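Local structure of SAM-dependent methyltransferase (Streptococcus pneumoniae, 3KR9) at residues Gly50-Ala55 with Val70-Gly75; Lys40-Gly45 with Glu66-Arg71; Val138-Leu143 with Pro171-Glu176; Asp125-Leu130 with Phe149-Val154. The protein probably transfers a methyl group from S-adenosylmethionine to N1 of adenine 22 in tRNA, through a class I Rossmann-like fold. All coordinates share one frame; numbering follows the deposited sequence.

Contact 1: Gly50-Ala55 with Val70-Gly75; sequences GPYQSA and VRLANG
Y52 and V70 meet through matching first torsions: CG of Y52 stands anti to its backbone N (chi1 174°), which carries the ring off the helix onto the strand, and V70 sends CG1 anti to its own N (chi1 -172°), up to the helix. CG1 touches two helix residues one turn apart: it lies 3.6 Å from A55 CB and 3.7 Å from Y52 CD1, meeting the ring obliquely. L72 comes over one face of the same ring, with its CB 4.0 Å from Y52 CD1. The ring's CE1 lies beside the strand backbone, 3.9 Å from L72 N. No direct hydrogen bond joins the two segments, but a water does: it donates to V70 O at 2.7 Å and sits 2.5 Å from Y52 OH, tying the tip of the ring to the strand. R71, the residue between, points to the other side of the sheet, where its NH1 meets D83 and the A78 carbonyl. Y52 and A55 also touch E46 on the adjoining strand 39-46. Helix 50-55 and strand 70-72 run nearly antiparallel, at 164° and with axes 8.5 Å apart, as expected of the helix returning over its own sheet in a beta-alpha-beta crossover of a Rossmann-like methyltransferase.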
# COMPACT_ATOMS: atom_id res chain seq x y z
N GLY A 50 -18.81 4.94 12.15
CA GLY A 50 -18.80 6.18 11.35
C GLY A 50 -18.44 5.98 9.86
O GLY A 50 -19.27 6.18 9.00
N PRO A 51 -17.20 5.60 9.56
CA PRO A 51 -16.79 5.27 8.17
C PRO A 51 -17.74 4.24 7.52
O PRO A 51 -18.11 4.38 6.37
CB PRO A 51 -15.40 4.68 8.37
CG PRO A 51 -14.83 5.48 9.52
CD PRO A 51 -16.03 5.72 10.46
N TYR A 52 -18.10 3.17 8.23
CA TYR A 52 -19.18 2.31 7.70
C TYR A 52 -20.43 3.07 7.21
O TYR A 52 -20.92 2.82 6.13
CB TYR A 52 -19.68 1.36 8.73
CG TYR A 52 -20.88 0.54 8.26
CD1 TYR A 52 -20.72 -0.48 7.36
CD2 TYR A 52 -22.18 0.76 8.78
CE1 TYR A 52 -21.79 -1.29 6.96
CE2 TYR A 52 -23.30 -0.04 8.34
CZ TYR A 52 -23.07 -1.06 7.43
OH TYR A 52 -24.08 -1.87 6.93
N GLN A 53 -21.04 3.90 8.07
CA GLN A 53 -22.27 4.60 7.67
C GLN A 53 -22.02 5.57 6.49
O GLN A 53 -22.88 5.71 5.62
CB GLN A 53 -22.85 5.40 8.84
CG GLN A 53 -23.56 4.50 9.87
CD GLN A 53 -24.80 3.84 9.27
OE1 GLN A 53 -25.44 4.38 8.38
NE2 GLN A 53 -25.16 2.68 9.79
N SER A 54 -20.87 6.26 6.49
CA SER A 54 -20.58 7.17 5.37
C SER A 54 -20.46 6.37 4.05
O SER A 54 -21.01 6.78 3.01
CB SER A 54 -19.30 7.99 5.63
OG SER A 54 -18.83 8.65 4.43
N ALA A 55 -19.80 5.21 4.11
CA ALA A 55 -19.64 4.39 2.90
C ALA A 55 -21.02 3.92 2.45
O ALA A 55 -21.31 3.95 1.25
CB ALA A 55 -18.72 3.18 3.15
N VAL A 70 -21.30 -2.85 1.29
CA VAL A 70 -20.54 -2.23 2.36
C VAL A 70 -20.70 -3.14 3.59
O VAL A 70 -21.83 -3.51 3.95
CB VAL A 70 -21.02 -0.81 2.73
CG1 VAL A 70 -20.02 -0.15 3.75
CG2 VAL A 70 -21.18 0.04 1.46
N ARG A 71 -19.58 -3.56 4.16
CA ARG A 71 -19.63 -4.51 5.25
C ARG A 71 -18.83 -4.00 6.42
O ARG A 71 -17.74 -3.38 6.24
CB ARG A 71 -19.07 -5.85 4.76
CG ARG A 71 -19.91 -6.52 3.70
CD ARG A 71 -19.22 -7.77 3.17
NE ARG A 71 -20.07 -8.50 2.23
CZ ARG A 71 -19.65 -9.55 1.53
NH1 ARG A 71 -18.41 -9.98 1.70
NH2 ARG A 71 -20.47 -10.18 0.68
N LEU A 72 -19.39 -4.23 7.63
CA LEU A 72 -18.80 -3.81 8.86
C LEU A 72 -17.98 -5.01 9.37
O LEU A 72 -18.58 -6.00 9.75
CB LEU A 72 -19.94 -3.53 9.87
CG LEU A 72 -19.41 -3.20 11.24
CD1 LEU A 72 -18.64 -1.84 11.14
CD2 LEU A 72 -20.60 -3.18 12.27
N ALA A 73 -16.65 -4.93 9.33
CA ALA A 73 -15.79 -6.08 9.66
C ALA A 73 -14.37 -5.62 9.60
O ALA A 73 -14.04 -4.62 8.91
CB ALA A 73 -16.01 -7.24 8.69
N ASN A 74 -13.52 -6.29 10.36
CA ASN A 74 -12.13 -5.87 10.41
C ASN A 74 -11.29 -6.55 9.32
O ASN A 74 -11.22 -7.79 9.25
CB ASN A 74 -11.55 -6.23 11.74
CG ASN A 74 -10.15 -5.71 11.90
OD1 ASN A 74 -9.84 -4.52 11.65
ND2 ASN A 74 -9.28 -6.58 12.35
N GLY A 75 -10.62 -5.72 8.53
CA GLY A 75 -9.67 -6.19 7.52
C GLY A 75 -10.28 -7.21 6.60
O GLY A 75 -11.31 -6.95 5.99
O HOH W 1 -24.24 -2.49 4.52

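Contact 2: Lys40-Gly45 with Glu66-Arg71; sequences KSAIAG and EKIQVR
I43 reaches across to Q69 and R71 on the neighbouring strand, and its carbons meet both residues. CB lies 4.1 Å from Q69 O, the carbonyl that also takes the A44 N-H. From CB the chain forks: CG1, anti to the carbonyl carbon (chi1 -68°), runs alongside the Q69 side chain, while CG2 turns to the aliphatic part of R71, 3.8 Å from its CD. At the tip, CD1 rests over one face of the R71 guanidinium, 3.6 Å from NH1. That flat group is held elsewhere too: NH2 donates to Q69 OE1 at 3.0 Å from above the carbonyl plane, and NH1 reaches D83 and the backbone O of A78. Beneath these side chains the two strands form a parallel ladder, the first and last strands of a beta-alpha-beta unit whose helix 49-61 packs against I68 and V70, on the face that also bears A42 and A44. Donors alternate between the two segments: A42 N to K67 O, Q69 N to A42 O, A44 N to Q69 O (2.8 Å, 165°) and R71 N to A44 O. A42 O is gripped by a water that donates to it at 2.5 Å and accepts from Q69 NE2. Where the ladder begins, the K40 and K67 side chains cross at roughly right angles, their NZ atoms 3.3 Å apart, a like-charge approach that may lower the proton affinity of one amine.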
# COMPACT_ATOMS: atom_id res chain seq x y z
N LYS A 40 -16.44 -4.69 -12.22
CA LYS A 40 -17.82 -5.15 -12.26
C LYS A 40 -18.59 -4.81 -10.98
O LYS A 40 -19.81 -4.63 -10.99
CB LYS A 40 -17.86 -6.66 -12.43
CG LYS A 40 -19.25 -7.26 -12.47
CD LYS A 40 -20.17 -6.54 -13.47
CE LYS A 40 -21.66 -6.89 -13.26
NZ LYS A 40 -22.25 -6.07 -12.13
N SER A 41 -17.87 -4.78 -9.88
CA SER A 41 -18.52 -4.65 -8.58
C SER A 41 -17.47 -4.64 -7.50
O SER A 41 -16.31 -4.93 -7.76
CB SER A 41 -19.49 -5.77 -8.33
OG SER A 41 -18.79 -7.02 -8.31
N ALA A 42 -17.88 -4.33 -6.29
CA ALA A 42 -16.93 -4.15 -5.22
C ALA A 42 -17.58 -4.40 -3.85
O ALA A 42 -18.82 -4.52 -3.72
CB ALA A 42 -16.28 -2.76 -5.29
N ILE A 43 -16.71 -4.63 -2.88
CA ILE A 43 -17.05 -4.69 -1.50
C ILE A 43 -16.15 -3.62 -0.87
O ILE A 43 -14.97 -3.57 -1.19
CB ILE A 43 -16.74 -6.09 -0.91
CG1 ILE A 43 -17.68 -7.12 -1.53
CG2 ILE A 43 -16.96 -6.10 0.56
CD1 ILE A 43 -17.18 -8.56 -1.36
N ALA A 44 -16.72 -2.74 -0.04
CA ALA A 44 -16.00 -1.76 0.75
C ALA A 44 -16.06 -2.22 2.22
O ALA A 44 -17.14 -2.21 2.81
CB ALA A 44 -16.67 -0.34 0.61
N GLY A 45 -14.93 -2.61 2.80
CA GLY A 45 -14.90 -3.06 4.19
C GLY A 45 -14.63 -1.88 5.08
O GLY A 45 -13.85 -1.03 4.73
N GLU A 66 -26.62 -2.16 -5.89
CA GLU A 66 -26.56 -3.48 -6.57
C GLU A 66 -25.13 -3.88 -6.97
O GLU A 66 -24.89 -5.01 -7.35
CB GLU A 66 -27.44 -3.50 -7.84
CG GLU A 66 -28.92 -3.30 -7.52
CD GLU A 66 -29.43 -4.41 -6.65
OE1 GLU A 66 -28.80 -5.48 -6.66
OE2 GLU A 66 -30.45 -4.22 -5.96
N LYS A 67 -24.19 -2.93 -6.90
CA LYS A 67 -22.84 -3.18 -7.39
C LYS A 67 -21.76 -3.02 -6.33
O LYS A 67 -20.63 -3.49 -6.50
CB LYS A 67 -22.50 -2.25 -8.58
CG LYS A 67 -23.47 -2.39 -9.78
CD LYS A 67 -22.78 -1.88 -11.04
CE LYS A 67 -23.53 -2.28 -12.30
NZ LYS A 67 -24.31 -3.49 -12.00
N ILE A 68 -22.08 -2.32 -5.25
CA ILE A 68 -21.14 -2.18 -4.14
C ILE A 68 -21.79 -2.51 -2.80
O ILE A 68 -22.74 -1.82 -2.36
CB ILE A 68 -20.55 -0.75 -4.10
CG1 ILE A 68 -19.97 -0.38 -5.47
CG2 ILE A 68 -19.53 -0.54 -2.94
CD1 ILE A 68 -19.52 1.10 -5.55
N GLN A 69 -21.27 -3.58 -2.18
CA GLN A 69 -21.66 -3.94 -0.81
C GLN A 69 -20.73 -3.28 0.16
O GLN A 69 -19.50 -3.18 -0.11
CB GLN A 69 -21.61 -5.46 -0.59
CG GLN A 69 -22.62 -6.24 -1.42
CD GLN A 69 -22.29 -7.71 -1.42
OE1 GLN A 69 -22.62 -8.44 -0.46
NE2 GLN A 69 -21.55 -8.14 -2.42
N VAL A 70 -21.30 -2.85 1.29
CA VAL A 70 -20.54 -2.23 2.36
C VAL A 70 -20.70 -3.14 3.59
O VAL A 70 -21.83 -3.51 3.95
CB VAL A 70 -21.02 -0.81 2.73
CG1 VAL A 70 -20.02 -0.15 3.75
CG2 VAL A 70 -21.18 0.04 1.46
N ARG A 71 -19.58 -3.56 4.16
CA ARG A 71 -19.63 -4.51 5.25
C ARG A 71 -18.83 -4.00 6.42
O ARG A 71 -17.74 -3.38 6.24
CB ARG A 71 -19.07 -5.85 4.76
CG ARG A 71 -19.91 -6.52 3.70
CD ARG A 71 -19.22 -7.77 3.17
NE ARG A 71 -20.07 -8.50 2.23
CZ ARG A 71 -19.65 -9.55 1.53
NH1 ARG A 71 -18.41 -9.98 1.70
NH2 ARG A 71 -20.47 -10.18 0.68
O HOH W 2 -20.51 -6.20 -4.44

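Contact 3: Val138-Leu143 with Pro171-Glu176; sequences VAESIL and PFLSKE
E140 and F172 have the nearest CA atoms, 5.6 Å apart, between the strand 138-143 and the turn leading into the short helix 173-176. The E140 side chain spans this gap, extended beyond CG, and its OE1 collects two backbone N-H groups. L173 N donates to OE1 nearly straight, at 2.9 Å and 169°, meeting it close to the C-O axis; F172 N is equally near but bends into a weak bond at 126°. P171, which has no N-H to give, instead brings CD to 3.4 Å from E140 OE2. This second oxygen, OE2, forms a salt bridge with R127 NE. F172 lays one ring face over the strand backbone, with A139 CA 4.1 Å from the ring centroid in a CH-pi contact almost on the ring normal. On the far side of E140, L173 CD2 packs across I142 CB at 3.9 Å. Two waters lie between the strand backbone and the E176 carboxylate, whose OE2 accepts from S178 N, though its modelled position is doubtful. Strand 135-145 is an outermost strand of the sheet, beside strand 148-157; helix 179-198 adjoins the contact, with F181 against L173 and V180 against I142.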
# COMPACT_ATOMS: atom_id res chain seq x y z
N VAL A 138 5.20 -7.08 -8.31
CA VAL A 138 5.24 -7.04 -9.80
C VAL A 138 5.21 -5.61 -10.34
O VAL A 138 5.33 -5.39 -11.56
CB VAL A 138 4.06 -7.81 -10.44
CG1 VAL A 138 4.05 -9.31 -10.03
CG2 VAL A 138 2.73 -7.08 -10.19
N ALA A 139 5.07 -4.63 -9.46
CA ALA A 139 5.13 -3.22 -9.87
C ALA A 139 5.17 -2.33 -8.62
O ALA A 139 4.68 -2.74 -7.54
CB ALA A 139 3.90 -2.86 -10.76
N GLU A 140 5.80 -1.16 -8.75
CA GLU A 140 5.78 -0.19 -7.67
C GLU A 140 5.66 1.21 -8.24
O GLU A 140 6.23 1.52 -9.30
CB GLU A 140 7.05 -0.27 -6.82
CG GLU A 140 7.36 -1.64 -6.23
CD GLU A 140 8.62 -1.59 -5.37
OE1 GLU A 140 9.66 -1.18 -5.92
OE2 GLU A 140 8.59 -1.97 -4.17
N SER A 141 4.98 2.08 -7.53
CA SER A 141 4.95 3.47 -7.91
C SER A 141 5.11 4.35 -6.71
O SER A 141 4.81 3.93 -5.65
CB SER A 141 3.67 3.80 -8.64
OG SER A 141 3.46 2.92 -9.69
N ILE A 142 5.58 5.58 -6.91
CA ILE A 142 5.75 6.47 -5.76
C ILE A 142 5.28 7.86 -6.15
O ILE A 142 5.58 8.33 -7.25
CB ILE A 142 7.21 6.49 -5.25
CG1 ILE A 142 7.33 7.32 -3.98
CG2 ILE A 142 8.18 7.03 -6.39
CD1 ILE A 142 8.65 7.09 -3.17
N LEU A 143 4.52 8.53 -5.30
CA LEU A 143 4.06 9.87 -5.62
C LEU A 143 4.28 10.80 -4.47
O LEU A 143 4.60 10.36 -3.36
CB LEU A 143 2.58 9.87 -6.00
CG LEU A 143 1.63 9.61 -4.83
CD1 LEU A 143 0.51 10.61 -4.83
CD2 LEU A 143 1.07 8.17 -4.88
N PRO A 171 12.23 -3.03 -5.31
CA PRO A 171 12.92 -3.59 -6.49
C PRO A 171 12.59 -2.85 -7.76
O PRO A 171 13.42 -2.81 -8.65
CB PRO A 171 12.34 -5.02 -6.63
CG PRO A 171 11.04 -4.97 -5.81
CD PRO A 171 11.27 -3.98 -4.72
N PHE A 172 11.36 -2.35 -7.90
CA PHE A 172 11.06 -1.46 -9.05
C PHE A 172 11.44 -0.00 -8.80
O PHE A 172 12.07 0.60 -9.67
CB PHE A 172 9.59 -1.61 -9.53
CG PHE A 172 9.24 -3.02 -9.92
CD1 PHE A 172 9.28 -3.42 -11.26
CD2 PHE A 172 9.04 -3.99 -8.93
CE1 PHE A 172 8.99 -4.75 -11.63
CE2 PHE A 172 8.77 -5.29 -9.28
CZ PHE A 172 8.74 -5.68 -10.63
N LEU A 173 11.08 0.58 -7.66
CA LEU A 173 11.40 2.03 -7.40
C LEU A 173 12.91 2.31 -7.49
O LEU A 173 13.34 3.33 -8.01
CB LEU A 173 10.89 2.50 -6.00
CG LEU A 173 9.35 2.34 -5.74
CD1 LEU A 173 9.02 2.73 -4.35
CD2 LEU A 173 8.55 3.18 -6.71
N SER A 174 13.72 1.42 -6.97
CA SER A 174 15.17 1.66 -6.90
C SER A 174 15.79 1.51 -8.32
O SER A 174 16.92 1.97 -8.59
CB SER A 174 15.82 0.65 -5.95
OG SER A 174 15.88 -0.57 -6.65
N LYS A 175 15.05 0.87 -9.22
CA LYS A 175 15.51 0.74 -10.61
C LYS A 175 15.12 1.96 -11.47
O LYS A 175 15.93 2.46 -12.23
CB LYS A 175 15.04 -0.58 -11.23
CG LYS A 175 15.67 -0.84 -12.59
CD LYS A 175 15.14 -2.14 -13.22
CE LYS A 175 15.77 -2.35 -14.59
NZ LYS A 175 15.31 -1.27 -15.50
N GLU A 176 13.91 2.47 -11.29
CA GLU A 176 13.43 3.69 -11.96
C GLU A 176 14.14 4.97 -11.47
O GLU A 176 14.45 5.85 -12.29
CB GLU A 176 11.93 3.85 -11.70
CG GLU A 176 11.59 3.63 -10.21
CD GLU A 176 10.75 4.75 -9.58
OE1 GLU A 176 9.50 4.83 -9.91
OE2 GLU A 176 11.37 5.51 -8.75
O HOH W 3 8.65 1.80 -10.30
O HOH W 4 6.72 5.79 -9.72

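Contact 4: Asp125-Leu130 with Phe149-Val154; sequences DLRIWL and FYEILV
R127 and L153 join helix 123-132 to strand 148-157, the antiparallel strand that slots into the otherwise parallel part of a class I methyltransferase sheet before its edge strand. L153 is the apolar centre of the contact. Its CD2 is met by three residues of the helix: by L126 CD2 at 4.0 Å, where the two leucines lie alongside, running opposite ways, by R127 CG at the same distance, and by L130 CD1 at 4.1 Å. The same methyl lies over one face of the R127 guanidinium. From CG to NE the arginine is extended, and a chi4 of 88° then turns the guanidinium roughly square to that chain. NH2 is thus presented to E151 OE1 in a salt bridge of 2.7 Å, bent to 147° at the hydrogen. The approach is on the syn side of the carboxylate oxygen but out of its plane by 26°. A water in the guanidinium plane widens this link: it accepts from R127 NH1 at 3.2 Å and lies near E151 OE2, to which it can donate. Both charges are buried, and both have further partners. Besides its bond to E140, R127 reaches the V167 carbonyl through NH1, and E151 OE2 pairs with K184 of helix 179-198. The paired opposite charges would be expected to favour the ionised forms of R127 and E151. A leucine packed beneath a helix, flanked by a buried ion pair, thus seats the helix on the reversed strand, and the strand order 3-2-1-4-5-7-6 with this strand antiparallel is the hallmark of the class I Rossmann-like methyltransferase fold.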
# COMPACT_ATOMS: atom_id res chain seq x y z
N ASP A 125 9.45 -3.39 6.12
CA ASP A 125 8.87 -4.54 6.87
C ASP A 125 7.70 -5.16 6.13
O ASP A 125 7.49 -6.35 6.19
CB ASP A 125 8.35 -4.17 8.30
CG ASP A 125 9.41 -3.44 9.13
OD1 ASP A 125 10.56 -3.88 9.08
OD2 ASP A 125 9.13 -2.42 9.78
N LEU A 126 6.92 -4.39 5.41
CA LEU A 126 5.88 -5.06 4.62
C LEU A 126 6.52 -5.92 3.47
O LEU A 126 5.94 -6.92 3.06
CB LEU A 126 4.95 -4.00 3.96
CG LEU A 126 3.83 -4.46 3.02
CD1 LEU A 126 2.90 -5.54 3.66
CD2 LEU A 126 3.00 -3.17 2.62
N ARG A 127 7.65 -5.48 2.92
CA ARG A 127 8.22 -6.22 1.76
C ARG A 127 8.75 -7.56 2.29
O ARG A 127 8.66 -8.58 1.63
CB ARG A 127 9.33 -5.40 1.07
CG ARG A 127 8.83 -4.24 0.27
CD ARG A 127 10.00 -3.66 -0.65
NE ARG A 127 9.52 -2.53 -1.43
CZ ARG A 127 9.54 -1.27 -1.00
NH1 ARG A 127 10.13 -0.96 0.17
NH2 ARG A 127 9.05 -0.30 -1.77
N ILE A 128 9.30 -7.54 3.51
CA ILE A 128 9.81 -8.78 4.20
C ILE A 128 8.63 -9.71 4.45
O ILE A 128 8.65 -10.92 4.15
CB ILE A 128 10.52 -8.36 5.51
CG1 ILE A 128 11.83 -7.67 5.15
CG2 ILE A 128 10.70 -9.57 6.56
CD1 ILE A 128 12.37 -6.77 6.24
N TRP A 129 7.58 -9.15 4.96
CA TRP A 129 6.39 -9.97 5.20
C TRP A 129 5.90 -10.62 3.92
O TRP A 129 5.64 -11.84 3.89
CB TRP A 129 5.26 -9.12 5.82
CG TRP A 129 4.17 -10.02 6.24
CD1 TRP A 129 4.04 -10.64 7.44
CD2 TRP A 129 3.08 -10.47 5.42
NE1 TRP A 129 2.90 -11.44 7.42
CE2 TRP A 129 2.33 -11.38 6.18
CE3 TRP A 129 2.69 -10.22 4.09
CZ2 TRP A 129 1.17 -12.00 5.69
CZ3 TRP A 129 1.57 -10.86 3.59
CH2 TRP A 129 0.79 -11.72 4.42
N LEU A 130 5.78 -9.83 2.85
CA LEU A 130 5.27 -10.34 1.57
C LEU A 130 6.11 -11.50 1.08
O LEU A 130 5.59 -12.58 0.75
CB LEU A 130 5.26 -9.24 0.48
CG LEU A 130 4.18 -8.18 0.69
CD1 LEU A 130 4.53 -6.90 -0.06
CD2 LEU A 130 2.78 -8.74 0.29
N PHE A 149 5.30 11.80 0.85
CA PHE A 149 5.63 10.77 -0.15
C PHE A 149 4.94 9.46 0.16
O PHE A 149 4.97 8.99 1.31
CB PHE A 149 7.13 10.53 -0.16
CG PHE A 149 7.91 11.77 -0.42
CD1 PHE A 149 7.93 12.34 -1.70
CD2 PHE A 149 8.57 12.39 0.61
CE1 PHE A 149 8.62 13.53 -1.92
CE2 PHE A 149 9.25 13.59 0.40
CZ PHE A 149 9.28 14.15 -0.88
N TYR A 150 4.36 8.85 -0.84
CA TYR A 150 3.58 7.61 -0.66
C TYR A 150 4.02 6.54 -1.67
O TYR A 150 4.00 6.79 -2.91
CB TYR A 150 2.08 7.89 -0.85
CG TYR A 150 1.56 8.90 0.15
CD1 TYR A 150 1.19 8.49 1.43
CD2 TYR A 150 1.48 10.26 -0.16
CE1 TYR A 150 0.75 9.40 2.37
CE2 TYR A 150 1.04 11.18 0.80
CZ TYR A 150 0.66 10.74 2.04
OH TYR A 150 0.23 11.63 2.98
N GLU A 151 4.38 5.36 -1.18
CA GLU A 151 4.71 4.23 -2.09
C GLU A 151 3.46 3.37 -2.28
O GLU A 151 2.62 3.30 -1.37
CB GLU A 151 5.83 3.38 -1.47
CG GLU A 151 7.13 4.18 -1.27
CD GLU A 151 8.26 3.31 -0.81
OE1 GLU A 151 8.09 2.09 -0.87
OE2 GLU A 151 9.31 3.83 -0.38
N ILE A 152 3.33 2.79 -3.47
CA ILE A 152 2.27 1.82 -3.82
C ILE A 152 2.96 0.50 -4.30
O ILE A 152 3.80 0.54 -5.22
CB ILE A 152 1.37 2.36 -4.98
CG1 ILE A 152 0.62 3.64 -4.54
CG2 ILE A 152 0.40 1.27 -5.54
CD1 ILE A 152 0.03 4.41 -5.71
N LEU A 153 2.62 -0.65 -3.68
CA LEU A 153 3.20 -1.92 -4.04
C LEU A 153 2.12 -2.78 -4.66
O LEU A 153 1.03 -2.91 -4.09
CB LEU A 153 3.72 -2.65 -2.80
CG LEU A 153 5.03 -2.21 -2.18
CD1 LEU A 153 5.16 -0.69 -2.04
CD2 LEU A 153 5.15 -2.93 -0.79
N VAL A 154 2.43 -3.35 -5.83
CA VAL A 154 1.47 -4.25 -6.50
C VAL A 154 2.03 -5.67 -6.37
O VAL A 154 3.20 -5.88 -6.61
CB VAL A 154 1.31 -3.95 -8.00
CG1 VAL A 154 0.12 -4.79 -8.58
CG2 VAL A 154 1.09 -2.41 -8.30
O HOH W 5 10.54 2.09 0.96

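One seven-stranded sheet carries all four contacts in two pairs, one at the 68-72 edge and one toward the 135-145 edge. Contacts 1 and 2, with centres 11 Å apart, share V70 and R71. Contacts 3 and 4, centres 10 Å apart, touch directly: a probable hydrogen bond joins S141 O to I152 N at 2.9 Å, and R127 of contact 4 is a partner in contact 3. Contacts 1 and 3 lie about 31 Å apart between centres; the nearest approach of the pairs, between contacts 1 and 4, is about 12 Å between atoms. In this family the cofactor is expected at the C-terminal ends of the parallel strands, which include 39-46 and 68-72 of contacts 1 and 2.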